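Local coordinates for protein flagellin B1 (Methanocaldococcus jannaschii DSM 2661, PDB 5YA6) that probably serves as a subunit of the archaeal flagellum (archaellum), the filament of archaeal motility, and binds a calcium ion in its beta-sheet domain, at residues I29-T37 and I78-W87; Y95-A103 and G115-N123. One frame throughout, in Å; residues are numbered along the deposited sequence. Where two conformers were deposited one is given.

Contact 1 (I29-T37 and I78-W87); sequences IDKLAIYIT and IFNSSAITDW
Lys31 and Phe79 are the nearest CA pair, 7.4 Å apart, so strand 29-37 and the loop 78-87 meet through side chains and not as paired strands. The arrangement is a loop laid over one face of a beta sheet, in the connection between strands 59-69 and 94-99 of the flagellin domain. Lys31 carries most of it. Its CG lies anti to the carbonyl carbon (chi1 -68°) and the chain beyond is extended, which carries it across the indole of Trp87. CD sits over the six-membered ring of Trp87, 3.6 Å from its centroid, in a CH-pi contact. NZ lies over the five-membered ring, 20° off the normal, in a cation-pi contact. The same NZ donates a hydrogen bond to Phe79 O, tilted from the carbonyl plane. The ammonium group thus has two partners, a ring face and a carbonyl, lying in directions roughly at right angles, and both would be expected to stabilise its charge.

The Phe79 ring meets Lys31 CB and Ala33 CB obliquely. Its edge points at Leu32 C, and Ile78 CD1 covers one face, over the ring centre. Ala33 CB touches this same Ile78 CD1 at 3.5 Å. Tyr35 and Ile78 come from opposite directions, and the tyrosine OH reaches Ile78 CG1. On the far side of the strand, Leu32 packs on Phe154. Asn80 OD1 accepts from the backbone N of Ala83 in an Asx motif that shapes the turn. The indole is fixed in rotation by a bond inside the loop: Trp87 NE1 donates to Ile78 O at 2.9 Å, with the acceptor almost exactly in the ring plane.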
# COMPACT_ATOMS: atom_id res chain seq x y z
N ILE B 29 2.52 14.78 -10.97
CA ILE B 29 3.74 14.02 -10.88
C ILE B 29 3.81 12.93 -11.96
O ILE B 29 2.95 12.04 -11.99
CB ILE B 29 3.94 13.48 -9.44
CG1 ILE B 29 4.21 14.70 -8.53
CG2 ILE B 29 5.03 12.40 -9.39
CD1 ILE B 29 4.29 14.34 -7.10
N ASP B 30 4.79 13.04 -12.85
CA ASP B 30 4.86 12.10 -13.96
C ASP B 30 5.86 10.98 -13.71
O ASP B 30 5.83 9.99 -14.40
CB ASP B 30 5.16 12.83 -15.28
CG ASP B 30 6.54 13.47 -15.28
OD1 ASP B 30 6.80 14.23 -14.36
OD2 ASP B 30 7.38 13.20 -16.18
N LYS B 31 6.79 11.16 -12.77
CA LYS B 31 7.83 10.21 -12.51
C LYS B 31 8.09 10.10 -11.02
O LYS B 31 7.94 11.14 -10.26
CB LYS B 31 9.14 10.57 -13.21
CG LYS B 31 9.15 10.48 -14.73
CD LYS B 31 10.52 10.95 -15.23
CE LYS B 31 10.72 10.54 -16.63
NZ LYS B 31 12.05 11.04 -17.14
N LEU B 32 8.44 8.89 -10.58
CA LEU B 32 8.75 8.57 -9.15
C LEU B 32 10.16 8.02 -9.08
O LEU B 32 10.59 7.28 -9.96
CB LEU B 32 7.79 7.56 -8.53
CG LEU B 32 6.32 7.97 -8.50
CD1 LEU B 32 5.47 6.80 -8.15
CD2 LEU B 32 6.11 9.14 -7.54
N ALA B 33 10.83 8.28 -7.98
CA ALA B 33 12.12 7.70 -7.68
C ALA B 33 12.03 7.13 -6.26
O ALA B 33 11.88 7.90 -5.25
CB ALA B 33 13.22 8.76 -7.79
N ILE B 34 12.08 5.78 -6.16
CA ILE B 34 11.88 5.11 -4.87
C ILE B 34 13.21 4.60 -4.37
O ILE B 34 13.83 3.71 -5.00
CB ILE B 34 10.87 3.95 -5.01
CG1 ILE B 34 9.55 4.49 -5.57
CG2 ILE B 34 10.75 3.17 -3.72
CD1 ILE B 34 8.64 3.40 -6.13
N TYR B 35 13.68 5.16 -3.28
CA TYR B 35 15.02 4.82 -2.77
C TYR B 35 14.95 3.69 -1.76
O TYR B 35 14.08 3.66 -0.90
CB TYR B 35 15.72 6.00 -2.13
CG TYR B 35 15.98 7.13 -3.14
CD1 TYR B 35 15.01 8.03 -3.52
CD2 TYR B 35 17.26 7.32 -3.66
CE1 TYR B 35 15.26 9.04 -4.44
CE2 TYR B 35 17.52 8.34 -4.58
CZ TYR B 35 16.53 9.21 -4.95
OH TYR B 35 16.81 10.19 -5.90
N ILE B 36 15.83 2.72 -2.00
CA ILE B 36 15.86 1.40 -1.34
C ILE B 36 17.27 1.09 -0.78
O ILE B 36 18.26 1.37 -1.44
CB ILE B 36 15.51 0.31 -2.37
CG1 ILE B 36 14.08 0.54 -2.93
CG2 ILE B 36 15.74 -1.06 -1.79
CD1 ILE B 36 12.98 0.33 -1.89
N THR B 37 17.34 0.50 0.40
CA THR B 37 18.58 0.01 0.98
C THR B 37 18.24 -1.28 1.75
O THR B 37 17.12 -1.44 2.22
CB THR B 37 19.27 1.05 1.90
OG1 THR B 37 20.64 0.69 2.17
CG2 THR B 37 18.55 1.18 3.21
N ILE B 78 18.04 13.06 -10.94
CA ILE B 78 17.91 11.71 -11.52
C ILE B 78 16.62 11.57 -12.35
O ILE B 78 16.32 10.47 -12.77
CB ILE B 78 17.94 10.62 -10.41
CG1 ILE B 78 17.01 10.97 -9.26
CG2 ILE B 78 19.38 10.45 -9.86
CD1 ILE B 78 15.53 10.73 -9.55
N PHE B 79 15.94 12.66 -12.64
CA PHE B 79 14.75 12.66 -13.53
C PHE B 79 15.06 13.03 -14.98
O PHE B 79 14.16 12.97 -15.84
CB PHE B 79 13.66 13.56 -13.00
CG PHE B 79 13.05 13.03 -11.74
CD1 PHE B 79 12.43 11.79 -11.74
CD2 PHE B 79 13.10 13.77 -10.56
CE1 PHE B 79 11.91 11.28 -10.54
CE2 PHE B 79 12.56 13.28 -9.37
CZ PHE B 79 11.95 12.03 -9.38
N ASN B 80 16.27 13.40 -15.27
CA ASN B 80 16.59 13.91 -16.63
C ASN B 80 16.91 12.82 -17.62
O ASN B 80 17.86 12.04 -17.44
CB ASN B 80 17.78 14.85 -16.43
CG ASN B 80 18.22 15.53 -17.72
OD1 ASN B 80 18.37 14.93 -18.78
ND2 ASN B 80 18.46 16.83 -17.61
N SER B 81 16.06 12.69 -18.65
CA SER B 81 16.21 11.58 -19.62
C SER B 81 17.31 11.86 -20.65
O SER B 81 17.61 10.98 -21.44
CB SER B 81 14.91 11.26 -20.27
OG SER B 81 14.49 12.27 -21.21
N SER B 82 17.88 13.07 -20.69
CA SER B 82 19.13 13.25 -21.46
C SER B 82 20.33 12.63 -20.80
O SER B 82 21.16 11.98 -21.50
CB SER B 82 19.36 14.74 -21.80
OG SER B 82 18.27 15.14 -22.58
N ALA B 83 20.47 12.85 -19.51
CA ALA B 83 21.61 12.38 -18.75
C ALA B 83 21.45 10.89 -18.40
O ALA B 83 22.42 10.13 -18.37
CB ALA B 83 21.79 13.21 -17.50
N ILE B 84 20.18 10.50 -18.15
CA ILE B 84 19.85 9.10 -17.80
C ILE B 84 18.90 8.55 -18.86
O ILE B 84 17.71 8.60 -18.74
CB ILE B 84 19.30 9.09 -16.35
CG1 ILE B 84 20.34 9.62 -15.35
CG2 ILE B 84 18.93 7.63 -15.97
CD1 ILE B 84 19.72 10.24 -14.13
N THR B 85 19.45 8.09 -19.99
CA THR B 85 18.67 7.75 -21.14
C THR B 85 17.87 6.46 -20.93
O THR B 85 16.88 6.24 -21.61
CB THR B 85 19.60 7.55 -22.41
OG1 THR B 85 20.72 6.71 -22.05
CG2 THR B 85 20.14 8.92 -22.83
N ASP B 86 18.29 5.66 -19.94
CA ASP B 86 17.55 4.44 -19.60
C ASP B 86 16.15 4.73 -19.01
O ASP B 86 15.35 3.84 -18.91
CB ASP B 86 18.34 3.53 -18.63
CG ASP B 86 19.48 2.75 -19.32
OD1 ASP B 86 19.44 2.59 -20.53
OD2 ASP B 86 20.42 2.38 -18.62
N TRP B 87 15.84 6.00 -18.69
CA TRP B 87 14.41 6.36 -18.51
C TRP B 87 13.49 5.91 -19.63
O TRP B 87 12.30 5.74 -19.43
CB TRP B 87 14.22 7.89 -18.34
CG TRP B 87 14.32 8.35 -16.91
CD1 TRP B 87 15.31 9.02 -16.35
CD2 TRP B 87 13.35 8.12 -15.88
NE1 TRP B 87 15.07 9.19 -14.99
CE2 TRP B 87 13.85 8.67 -14.70
CE3 TRP B 87 12.11 7.47 -15.86
CZ2 TRP B 87 13.11 8.67 -13.49
CZ3 TRP B 87 11.40 7.45 -14.67
CH2 TRP B 87 11.91 8.00 -13.52

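Contact 2 (Y95-A103 and G115-N123). With CA (calcium ion), chain D.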
# COMPACT_ATOMS: atom_id res chain seq x y z
N TYR B 95 10.18 -1.09 -14.08
CA TYR B 95 10.99 -0.08 -13.38
C TYR B 95 12.45 -0.23 -13.82
O TYR B 95 12.90 -1.33 -14.19
CB TYR B 95 10.89 -0.12 -11.79
CG TYR B 95 11.32 -1.43 -11.20
CD1 TYR B 95 10.42 -2.46 -11.05
CD2 TYR B 95 12.63 -1.67 -10.84
CE1 TYR B 95 10.81 -3.69 -10.55
CE2 TYR B 95 13.05 -2.87 -10.34
CZ TYR B 95 12.13 -3.90 -10.21
OH TYR B 95 12.60 -5.12 -9.76
N VAL B 96 13.21 0.85 -13.73
CA VAL B 96 14.65 0.80 -13.93
C VAL B 96 15.38 0.98 -12.62
O VAL B 96 15.01 1.86 -11.81
CB VAL B 96 15.04 1.89 -14.98
CG1 VAL B 96 16.55 2.04 -15.09
CG2 VAL B 96 14.31 1.60 -16.29
N VAL B 97 16.43 0.23 -12.38
CA VAL B 97 17.18 0.45 -11.17
C VAL B 97 18.35 1.39 -11.41
O VAL B 97 19.15 1.16 -12.33
CB VAL B 97 17.72 -0.87 -10.58
CG1 VAL B 97 18.56 -0.65 -9.34
CG2 VAL B 97 16.54 -1.84 -10.29
N GLY B 98 18.45 2.44 -10.62
CA GLY B 98 19.65 3.35 -10.65
C GLY B 98 20.51 3.03 -9.48
O GLY B 98 20.05 2.93 -8.33
N VAL B 99 21.84 2.99 -9.73
CA VAL B 99 22.79 2.89 -8.67
C VAL B 99 23.00 4.24 -7.95
O VAL B 99 23.27 5.27 -8.60
CB VAL B 99 24.13 2.34 -9.20
CG1 VAL B 99 25.19 2.29 -8.09
CG2 VAL B 99 23.91 1.02 -9.92
N ILE B 100 22.86 4.28 -6.63
CA ILE B 100 23.11 5.48 -5.82
C ILE B 100 24.38 5.33 -5.00
O ILE B 100 25.21 6.27 -4.90
CB ILE B 100 21.88 5.83 -4.92
CG1 ILE B 100 20.65 6.10 -5.82
CG2 ILE B 100 22.18 7.04 -4.05
CD1 ILE B 100 20.72 7.25 -6.83
N GLN B 101 24.58 4.16 -4.43
CA GLN B 101 25.77 3.89 -3.65
C GLN B 101 26.04 2.38 -3.74
O GLN B 101 25.13 1.58 -3.59
CB GLN B 101 25.45 4.39 -2.29
CG GLN B 101 26.42 4.10 -1.22
CD GLN B 101 26.00 4.87 0.02
OE1 GLN B 101 25.92 6.11 0.01
NE2 GLN B 101 25.64 4.14 1.08
N ASP B 102 27.24 1.97 -4.13
CA ASP B 102 27.52 0.56 -4.28
C ASP B 102 29.05 0.33 -4.31
O ASP B 102 29.61 0.30 -5.36
CB ASP B 102 26.86 0.08 -5.56
CG ASP B 102 27.09 -1.37 -5.85
OD1 ASP B 102 27.51 -2.14 -4.94
OD2 ASP B 102 26.79 -1.73 -6.95
N ALA B 103 29.66 0.13 -3.14
CA ALA B 103 31.17 0.05 -3.02
C ALA B 103 31.76 -1.08 -3.85
O ALA B 103 32.78 -0.89 -4.57
CB ALA B 103 31.55 -0.15 -1.54
N GLY B 115 25.15 -1.77 2.77
CA GLY B 115 25.51 -0.39 2.53
C GLY B 115 24.95 0.21 1.23
O GLY B 115 25.01 1.43 1.04
N ASP B 116 24.43 -0.62 0.34
CA ASP B 116 24.04 -0.16 -0.99
C ASP B 116 22.82 0.70 -0.93
O ASP B 116 21.96 0.47 -0.08
CB ASP B 116 23.75 -1.31 -1.96
CG ASP B 116 24.98 -2.08 -2.41
OD1 ASP B 116 26.16 -1.71 -2.10
OD2 ASP B 116 24.74 -3.07 -3.12
N ILE B 117 22.71 1.64 -1.87
CA ILE B 117 21.48 2.38 -2.09
C ILE B 117 21.16 2.26 -3.57
O ILE B 117 22.00 2.55 -4.43
CB ILE B 117 21.52 3.87 -1.66
CG1 ILE B 117 21.93 3.98 -0.20
CG2 ILE B 117 20.16 4.56 -1.91
CD1 ILE B 117 22.21 5.44 0.20
N ALA B 118 19.92 1.87 -3.86
CA ALA B 118 19.43 1.84 -5.21
C ALA B 118 18.22 2.76 -5.32
O ALA B 118 17.55 3.01 -4.33
CB ALA B 118 19.04 0.45 -5.65
N VAL B 119 17.90 3.21 -6.53
CA VAL B 119 16.66 3.96 -6.74
C VAL B 119 15.85 3.24 -7.79
O VAL B 119 16.40 2.71 -8.77
CB VAL B 119 16.96 5.45 -7.09
CG1 VAL B 119 17.75 5.55 -8.39
CG2 VAL B 119 15.69 6.25 -7.14
N LEU B 120 14.53 3.13 -7.61
CA LEU B 120 13.65 2.53 -8.61
C LEU B 120 13.08 3.71 -9.35
O LEU B 120 12.37 4.53 -8.78
CB LEU B 120 12.54 1.69 -7.95
CG LEU B 120 13.05 0.73 -6.87
CD1 LEU B 120 11.83 -0.02 -6.33
CD2 LEU B 120 14.10 -0.26 -7.37
N LEU B 121 13.35 3.75 -10.63
CA LEU B 121 12.84 4.77 -11.51
C LEU B 121 11.53 4.26 -12.15
O LEU B 121 11.50 3.27 -12.89
CB LEU B 121 13.94 5.11 -12.57
CG LEU B 121 15.33 5.48 -12.02
CD1 LEU B 121 16.28 5.61 -13.22
CD2 LEU B 121 15.28 6.72 -11.14
N VAL B 122 10.45 5.00 -11.91
CA VAL B 122 9.10 4.67 -12.37
C VAL B 122 8.47 5.81 -13.17
O VAL B 122 8.49 6.95 -12.69
CB VAL B 122 8.17 4.30 -11.17
CG1 VAL B 122 6.75 3.96 -11.63
CG2 VAL B 122 8.77 3.14 -10.40
N ASN B 123 8.01 5.54 -14.40
CA ASN B 123 7.29 6.54 -15.14
C ASN B 123 5.87 6.42 -14.79
O ASN B 123 5.13 5.55 -15.30
CB ASN B 123 7.44 6.44 -16.67
CG ASN B 123 6.89 7.71 -17.33
OD1 ASN B 123 5.73 8.01 -17.20
ND2 ASN B 123 7.76 8.51 -17.94
CA CA D . 27.09 -3.58 -3.24
O HOH W 1 27.92 -0.20 -0.78
O HOH W 2 28.87 -2.85 -1.73
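Asp102 has its CG anti to the backbone N (chi1 179°) and Asp116 has its CG anti to the carbonyl carbon (chi1 -72°), and these torsions bring the two carboxylates to one calcium ion. Asp102 gives OD1 alone, at 2.3 Å from the calcium, and its carboxylate has a further polar partner in Leu107. Asp116 binds the ion with both OD1 and OD2. The carboxylate planes are 67° apart. Asp104, Ser106, Asn113 and water 2 complete the site. Water 1 joins Ala103 N to Asp116 OD1.

Away from the metal the segments form an antiparallel pair. Val96 with Leu121 and Gly98 with Val119 are hydrogen-bonded pairs. A CB on Gly98 would clash with Val119 CG1. Ile100 N and Gln101 N both donate to Ile117 O, a classic beta bulge. The extended Gln101 chain crosses Ile117 at a slant, its end near Ile117 CD1, and NE2 donates to Gly115 O at 2.8 Å, nearly along the C=O axis. Its OE1 bonds to NE2 of His173, in the C-terminal histidine run, evidently a purification tag. Replacing Gln101 with alanine removes the amide, and would probably leave Gly115 O without this donor and the turn before Asp116 freer to move. Ile100 CD1 packs on Val119 CG1 at 3.8 Å.

Strand 59-69 flanks strand 94-99, strand 28-38 flanks strand 117-123, and Asn123 caps helix 124-128 through Ala126 N.

Overall arrangement
From the N terminus, strand 28-38 comes first. Contact 1 brings the loop 78-87 back to it and closes a long excursion that includes strands 51-56 and 59-69. The chain then enters strand 94-99, and contact 2 closes the short calcium-binding loop before strand 117-123. The two contacts follow in series, neither nesting nor crossing. They join in one sheet, where strand 117-123 lies between strands 94-99 and 28-38. Two probable hydrogen bonds link them: Leu120 N with Ile34 O, and Thr37 OG1 with Asp116 O, which ties the strand to a calcium ligand. The Trp87 ring also packs against the backbone O of Val122.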